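Local structure of Non-structural protein 2 (Human rotavirus C, 2GU0) at residues 12-15 against 16-20; 77-80 against 81-85. The protein probably binds single-stranded RNA, hydrolyses nucleoside and RNA 5'-triphosphates and, as a homooctamer, takes part with NSP5 in building the viroplasms where the viral genome is replicated. All coordinates share one frame; numbering follows the deposited sequence.

Contact 1 of 2, residues 12-15 against 16-20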
loop_
_atom_site.group_PDB
_atom_site.type_symbol
_atom_site.label_atom_id
_atom_site.label_comp_id
_atom_site.label_asym_id
_atom_site.label_seq_id
_atom_site.Cartn_x
_atom_site.Cartn_y
_atom_site.Cartn_z
ATOM N N LEU A 12 33.069 -36.384 1.813
ATOM C CA LEU A 12 33.364 -37.754 1.406
ATOM C C LEU A 12 33.343 -38.760 2.556
ATOM O O LEU A 12 33.774 -39.901 2.396
ATOM C CB LEU A 12 34.731 -37.805 0.725
ATOM C CG LEU A 12 34.851 -37.077 -0.608
ATOM C CD1 LEU A 12 36.224 -37.309 -1.191
ATOM C CD2 LEU A 12 33.787 -37.593 -1.559
ATOM N N THR A 13 32.841 -38.342 3.713
ATOM C CA THR A 13 32.775 -39.225 4.876
ATOM C C THR A 13 31.776 -40.374 4.713
ATOM O O THR A 13 31.924 -41.427 5.339
ATOM C CB THR A 13 32.400 -38.439 6.149
ATOM O OG1 THR A 13 31.284 -37.583 5.869
ATOM C CG2 THR A 13 33.573 -37.618 6.638
ATOM N N GLU A 14 30.768 -40.173 3.870
ATOM C CA GLU A 14 29.746 -41.190 3.646
ATOM C C GLU A 14 30.042 -42.132 2.490
ATOM O O GLU A 14 31.059 -42.013 1.798
ATOM C CB GLU A 14 28.389 -40.530 3.411
ATOM C CG GLU A 14 27.956 -39.591 4.524
ATOM C CD GLU A 14 27.976 -40.250 5.894
ATOM O OE1 GLU A 14 29.081 -40.553 6.405
ATOM O OE2 GLU A 14 26.880 -40.465 6.459
ATOM N N ASP A 15 29.125 -43.068 2.282
ATOM C CA ASP A 15 29.273 -44.050 1.225
ATOM C C ASP A 15 29.235 -43.350 -0.122
ATOM O O ASP A 15 30.078 -43.595 -0.985
ATOM C CB ASP A 15 28.155 -45.083 1.305
ATOM C CG ASP A 15 28.532 -46.386 0.643
ATOM O OD1 ASP A 15 27.626 -47.073 0.120
ATOM O OD2 ASP A 15 29.737 -46.724 0.658
ATOM N N LYS A 16 28.242 -42.487 -0.306
ATOM C CA LYS A 16 28.127 -41.727 -1.547
ATOM C C LYS A 16 28.553 -40.288 -1.254
ATOM O O LYS A 16 28.526 -39.846 -0.099
ATOM C CB LYS A 16 26.684 -41.732 -2.081
ATOM C CG LYS A 16 26.158 -43.073 -2.616
ATOM C CD LYS A 16 25.528 -43.922 -1.518
ATOM C CE LYS A 16 24.761 -45.105 -2.096
ATOM N NZ LYS A 16 23.568 -44.672 -2.887
ATOM N N VAL A 17 28.963 -39.562 -2.290
ATOM C CA VAL A 17 29.364 -38.175 -2.117
ATOM C C VAL A 17 28.174 -37.333 -1.656
ATOM O O VAL A 17 27.055 -37.479 -2.160
ATOM C CB VAL A 17 29.889 -37.584 -3.422
ATOM C CG1 VAL A 17 30.253 -36.119 -3.221
ATOM C CG2 VAL A 17 31.082 -38.384 -3.897
ATOM N N VAL A 18 28.414 -36.465 -0.682
ATOM C CA VAL A 18 27.360 -35.602 -0.180
ATOM C C VAL A 18 27.675 -34.172 -0.589
ATOM O O VAL A 18 28.768 -33.670 -0.332
ATOM C CB VAL A 18 27.265 -35.672 1.343
ATOM C CG1 VAL A 18 26.074 -34.864 1.823
ATOM C CG2 VAL A 18 27.164 -37.127 1.783
ATOM N N TRP A 19 26.718 -33.517 -1.237
ATOM C CA TRP A 19 26.917 -32.143 -1.680
ATOM C C TRP A 19 26.207 -31.146 -0.790
ATOM O O TRP A 19 25.164 -31.447 -0.222
ATOM C CB TRP A 19 26.427 -31.979 -3.108
ATOM C CG TRP A 19 27.046 -32.960 -4.050
ATOM C CD1 TRP A 19 26.622 -34.228 -4.317
ATOM C CD2 TRP A 19 28.225 -32.759 -4.825
ATOM N NE1 TRP A 19 27.464 -34.828 -5.210
ATOM C CE2 TRP A 19 28.458 -33.947 -5.541
ATOM C CE3 TRP A 19 29.111 -31.686 -4.983
ATOM C CZ2 TRP A 19 29.532 -34.094 -6.399
ATOM C CZ3 TRP A 19 30.173 -31.828 -5.827
ATOM C CH2 TRP A 19 30.381 -33.026 -6.531
ATOM N N TYR A 20 26.786 -29.957 -0.668
ATOM C CA TYR A 20 26.185 -28.902 0.140
ATOM C C TYR A 20 26.064 -27.577 -0.610
ATOM O O TYR A 20 26.897 -27.244 -1.457
ATOM C CB TYR A 20 26.996 -28.669 1.411
ATOM C CG TYR A 20 27.215 -29.916 2.221
ATOM C CD1 TYR A 20 28.323 -30.734 1.990
ATOM C CD2 TYR A 20 26.295 -30.307 3.194
ATOM C CE1 TYR A 20 28.508 -31.913 2.709
ATOM C CE2 TYR A 20 26.469 -31.485 3.913
ATOM C CZ TYR A 20 27.575 -32.284 3.666
ATOM O OH TYR A 20 27.740 -33.459 4.359
#

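Contact 2 of 2, residues 77-80 against 81-85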
loop_
_atom_site.group_PDB
_atom_site.type_symbol
_atom_site.label_atom_id
_atom_site.label_comp_id
_atom_site.label_asym_id
_atom_site.label_seq_id
_atom_site.Cartn_x
_atom_site.Cartn_y
_atom_site.Cartn_z
ATOM N N THR A 77 20.309 -18.769 -4.379
ATOM C CA THR A 77 19.944 -19.708 -3.331
ATOM C C THR A 77 19.228 -20.877 -3.987
ATOM O O THR A 77 19.500 -22.042 -3.700
ATOM C CB THR A 77 18.965 -19.080 -2.335
ATOM O OG1 THR A 77 19.442 -17.795 -1.938
ATOM C CG2 THR A 77 18.823 -19.945 -1.119
ATOM N N GLU A 78 18.298 -20.538 -4.869
ATOM C CA GLU A 78 17.507 -21.520 -5.594
ATOM C C GLU A 78 18.391 -22.500 -6.352
ATOM O O GLU A 78 18.329 -23.701 -6.131
ATOM C CB GLU A 78 16.588 -20.807 -6.580
ATOM C CG GLU A 78 15.568 -19.919 -5.921
ATOM C CD GLU A 78 14.444 -20.719 -5.338
ATOM O OE1 GLU A 78 13.660 -21.282 -6.140
ATOM O OE2 GLU A 78 14.352 -20.796 -4.092
ATOM N N LEU A 79 19.208 -21.969 -7.252
ATOM C CA LEU A 79 20.098 -22.784 -8.058
ATOM C C LEU A 79 21.025 -23.602 -7.159
ATOM O O LEU A 79 21.240 -24.803 -7.377
ATOM C CB LEU A 79 20.928 -21.895 -8.987
ATOM C CG LEU A 79 21.959 -22.617 -9.853
ATOM C CD1 LEU A 79 21.238 -23.564 -10.794
ATOM C CD2 LEU A 79 22.794 -21.620 -10.625
ATOM N N VAL A 80 21.569 -22.944 -6.148
ATOM C CA VAL A 80 22.478 -23.596 -5.238
ATOM C C VAL A 80 21.834 -24.841 -4.616
ATOM O O VAL A 80 22.469 -25.903 -4.506
ATOM C CB VAL A 80 22.954 -22.565 -4.174
ATOM C CG1 VAL A 80 23.083 -23.189 -2.814
ATOM C CG2 VAL A 80 24.289 -21.985 -4.601
ATOM N N ASN A 81 20.566 -24.731 -4.232
ATOM C CA ASN A 81 19.891 -25.871 -3.629
ATOM C C ASN A 81 19.471 -26.922 -4.641
ATOM O O ASN A 81 19.443 -28.106 -4.344
ATOM C CB ASN A 81 18.703 -25.401 -2.811
ATOM C CG ASN A 81 19.117 -24.906 -1.451
ATOM O OD1 ASN A 81 19.215 -23.707 -1.215
ATOM N ND2 ASN A 81 19.395 -25.834 -0.547
ATOM N N LEU A 82 19.143 -26.484 -5.846
ATOM C CA LEU A 82 18.754 -27.398 -6.902
ATOM C C LEU A 82 19.966 -28.280 -7.217
ATOM O O LEU A 82 19.859 -29.498 -7.333
ATOM C CB LEU A 82 18.342 -26.604 -8.138
ATOM C CG LEU A 82 17.995 -27.448 -9.357
ATOM C CD1 LEU A 82 16.712 -28.214 -9.095
ATOM C CD2 LEU A 82 17.848 -26.546 -10.564
ATOM N N LEU A 83 21.127 -27.655 -7.337
ATOM C CA LEU A 83 22.334 -28.393 -7.638
ATOM C C LEU A 83 22.689 -29.400 -6.541
ATOM O O LEU A 83 22.995 -30.553 -6.835
ATOM C CB LEU A 83 23.486 -27.418 -7.893
ATOM C CG LEU A 83 23.264 -26.529 -9.127
ATOM C CD1 LEU A 83 24.367 -25.496 -9.240
ATOM C CD2 LEU A 83 23.210 -27.391 -10.383
ATOM N N ALA A 84 22.642 -28.982 -5.281
ATOM C CA ALA A 84 22.952 -29.897 -4.185
ATOM C C ALA A 84 21.966 -31.075 -4.215
ATOM O O ALA A 84 22.358 -32.227 -4.366
ATOM C CB ALA A 84 22.878 -29.166 -2.844
ATOM N N ASP A 85 20.686 -30.776 -4.073
ATOM C CA ASP A 85 19.653 -31.802 -4.116
ATOM C C ASP A 85 19.897 -32.743 -5.274
ATOM O O ASP A 85 19.945 -33.955 -5.103
ATOM C CB ASP A 85 18.285 -31.165 -4.314
ATOM C CG ASP A 85 17.806 -30.445 -3.099
ATOM O OD1 ASP A 85 18.646 -30.096 -2.246
ATOM O OD2 ASP A 85 16.585 -30.223 -3.000
#

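Contact 1 of 2, residues 12-15 against 16-20
The turn of a beta hairpin brings Leu12 and Val17 together, Leu12 where the chain has just left strand 8-11 and Val17 on the point of entering strand 18-21. Their CA atoms lie 5.3 Å apart, the two side chains run alongside each other, and the leucine touches the valine with one methyl, CD2. CD2 rests 3.7 Å from CG2 of Val17 and a little farther from that residue's CG1. This is a plain apolar touch, and Phe97 from a loop of the same chain packs against both residues, which suits branched aliphatic side chains on this flank of the turn. Val17 is the buried member. Its CG1 stands anti to the backbone N (chi1 178°) and lies 3.5 Å above one face of the ring of Trp19, two residues on, offset toward the rim.

The hairpin is closed by backbone hydrogen bonds between Val18 and Ser11 and between Tyr20 and Ser9, while on another flank of the turn the side chain of Glu14 meets Val18. There the aliphatic part of the glutamate does the touching: CG lies 3.8 Å from CG2 of Val18, the two side chains meeting at a slant. Bending at chi2 (-54°) then turns the carboxylate away from the valine, a division of labour that lets a charged residue on the surface lend its methylenes to an apolar neighbour. Asp15 and Lys16, also exposed, bring opposite charges to the turn without forming a salt bridge, since OD1 of Asp15 and NZ of Lys16 remain 5.6 Å apart. Thr94 hydrogen-bonds through OG1 to the carbonyl oxygen of Glu14, tying the turn to a neighbouring loop.

Contact 2 of 2, residues 77-80 against 81-85
Thr77 and Asn81 stand one turn apart on helix 74-90, with their side chains running alongside each other. The carbonyl oxygen of Thr77 accepts a hydrogen bond from the backbone N of Asn81 at 2.9 Å, and the threonine methyl CG2 faces the end of the asparagine side chain. One residue on, Glu78 O accepts a hydrogen bond from the backbone N of Leu82 at 2.9 Å. Glu78 is an exposed residue whose side chain touches Leu115 of helix 108-119, where Leu82, one turn on, also packs on Leu115 and Ile118.

Leu79 makes the apolar contact. Its CG lies 3.8 Å from CD1 of Leu83, and its own CD1 lies 4.0 Å from both CG and CD1 of that residue. The first torsions differ: CG of Leu79 is anti to the backbone N (chi1 177°), that of Leu83 beside it (chi1 -64°), and the two branched ends meet at an angle. Phe7 packs on both leucines, with Leu111 against the first and Cys140 against the second, surroundings in which bulky hydrocarbon is at home. In the backbone of the same pair, Leu79 O accepts a hydrogen bond from Leu83 N at 2.9 Å, with an N-H...O angle of 168°.

Val80 O accepts a hydrogen bond from the backbone N of Ala84 at 3.2 Å, and both side chains touch Pro21 at the end of strand 18-21; the small alanine suits close approach of that strand. Four successive i to i+4 bonds satisfy the carbonyls of 77-80 and the N-H groups of 81-84 within the helix, so the apolar side chains of Leu79, Val80, Leu83 and Ala84 can pack on their neighbours without competing for backbone hydrogen bonds.

Contact 1 shapes the turn of the N-terminal hairpin and contact 2 is a piece of helix 74-90, on which that hairpin packs. Their centres are about 16 Å apart, yet they touch: CB of Ala84 lies 4.2 Å from O of Trp19 and equally far from C of Tyr20, a packing contact between helix and strand. Farther along the same helix, Asn88 accepts a hydrogen bond from the backbone N of Trp19. The two differ in relation to the predicted ATP site. The hairpin segment 12-20 lies away from it, whereas the side chain of Leu79 comes to about 5 Å from that of Val108, a residue predicted to bind ATP.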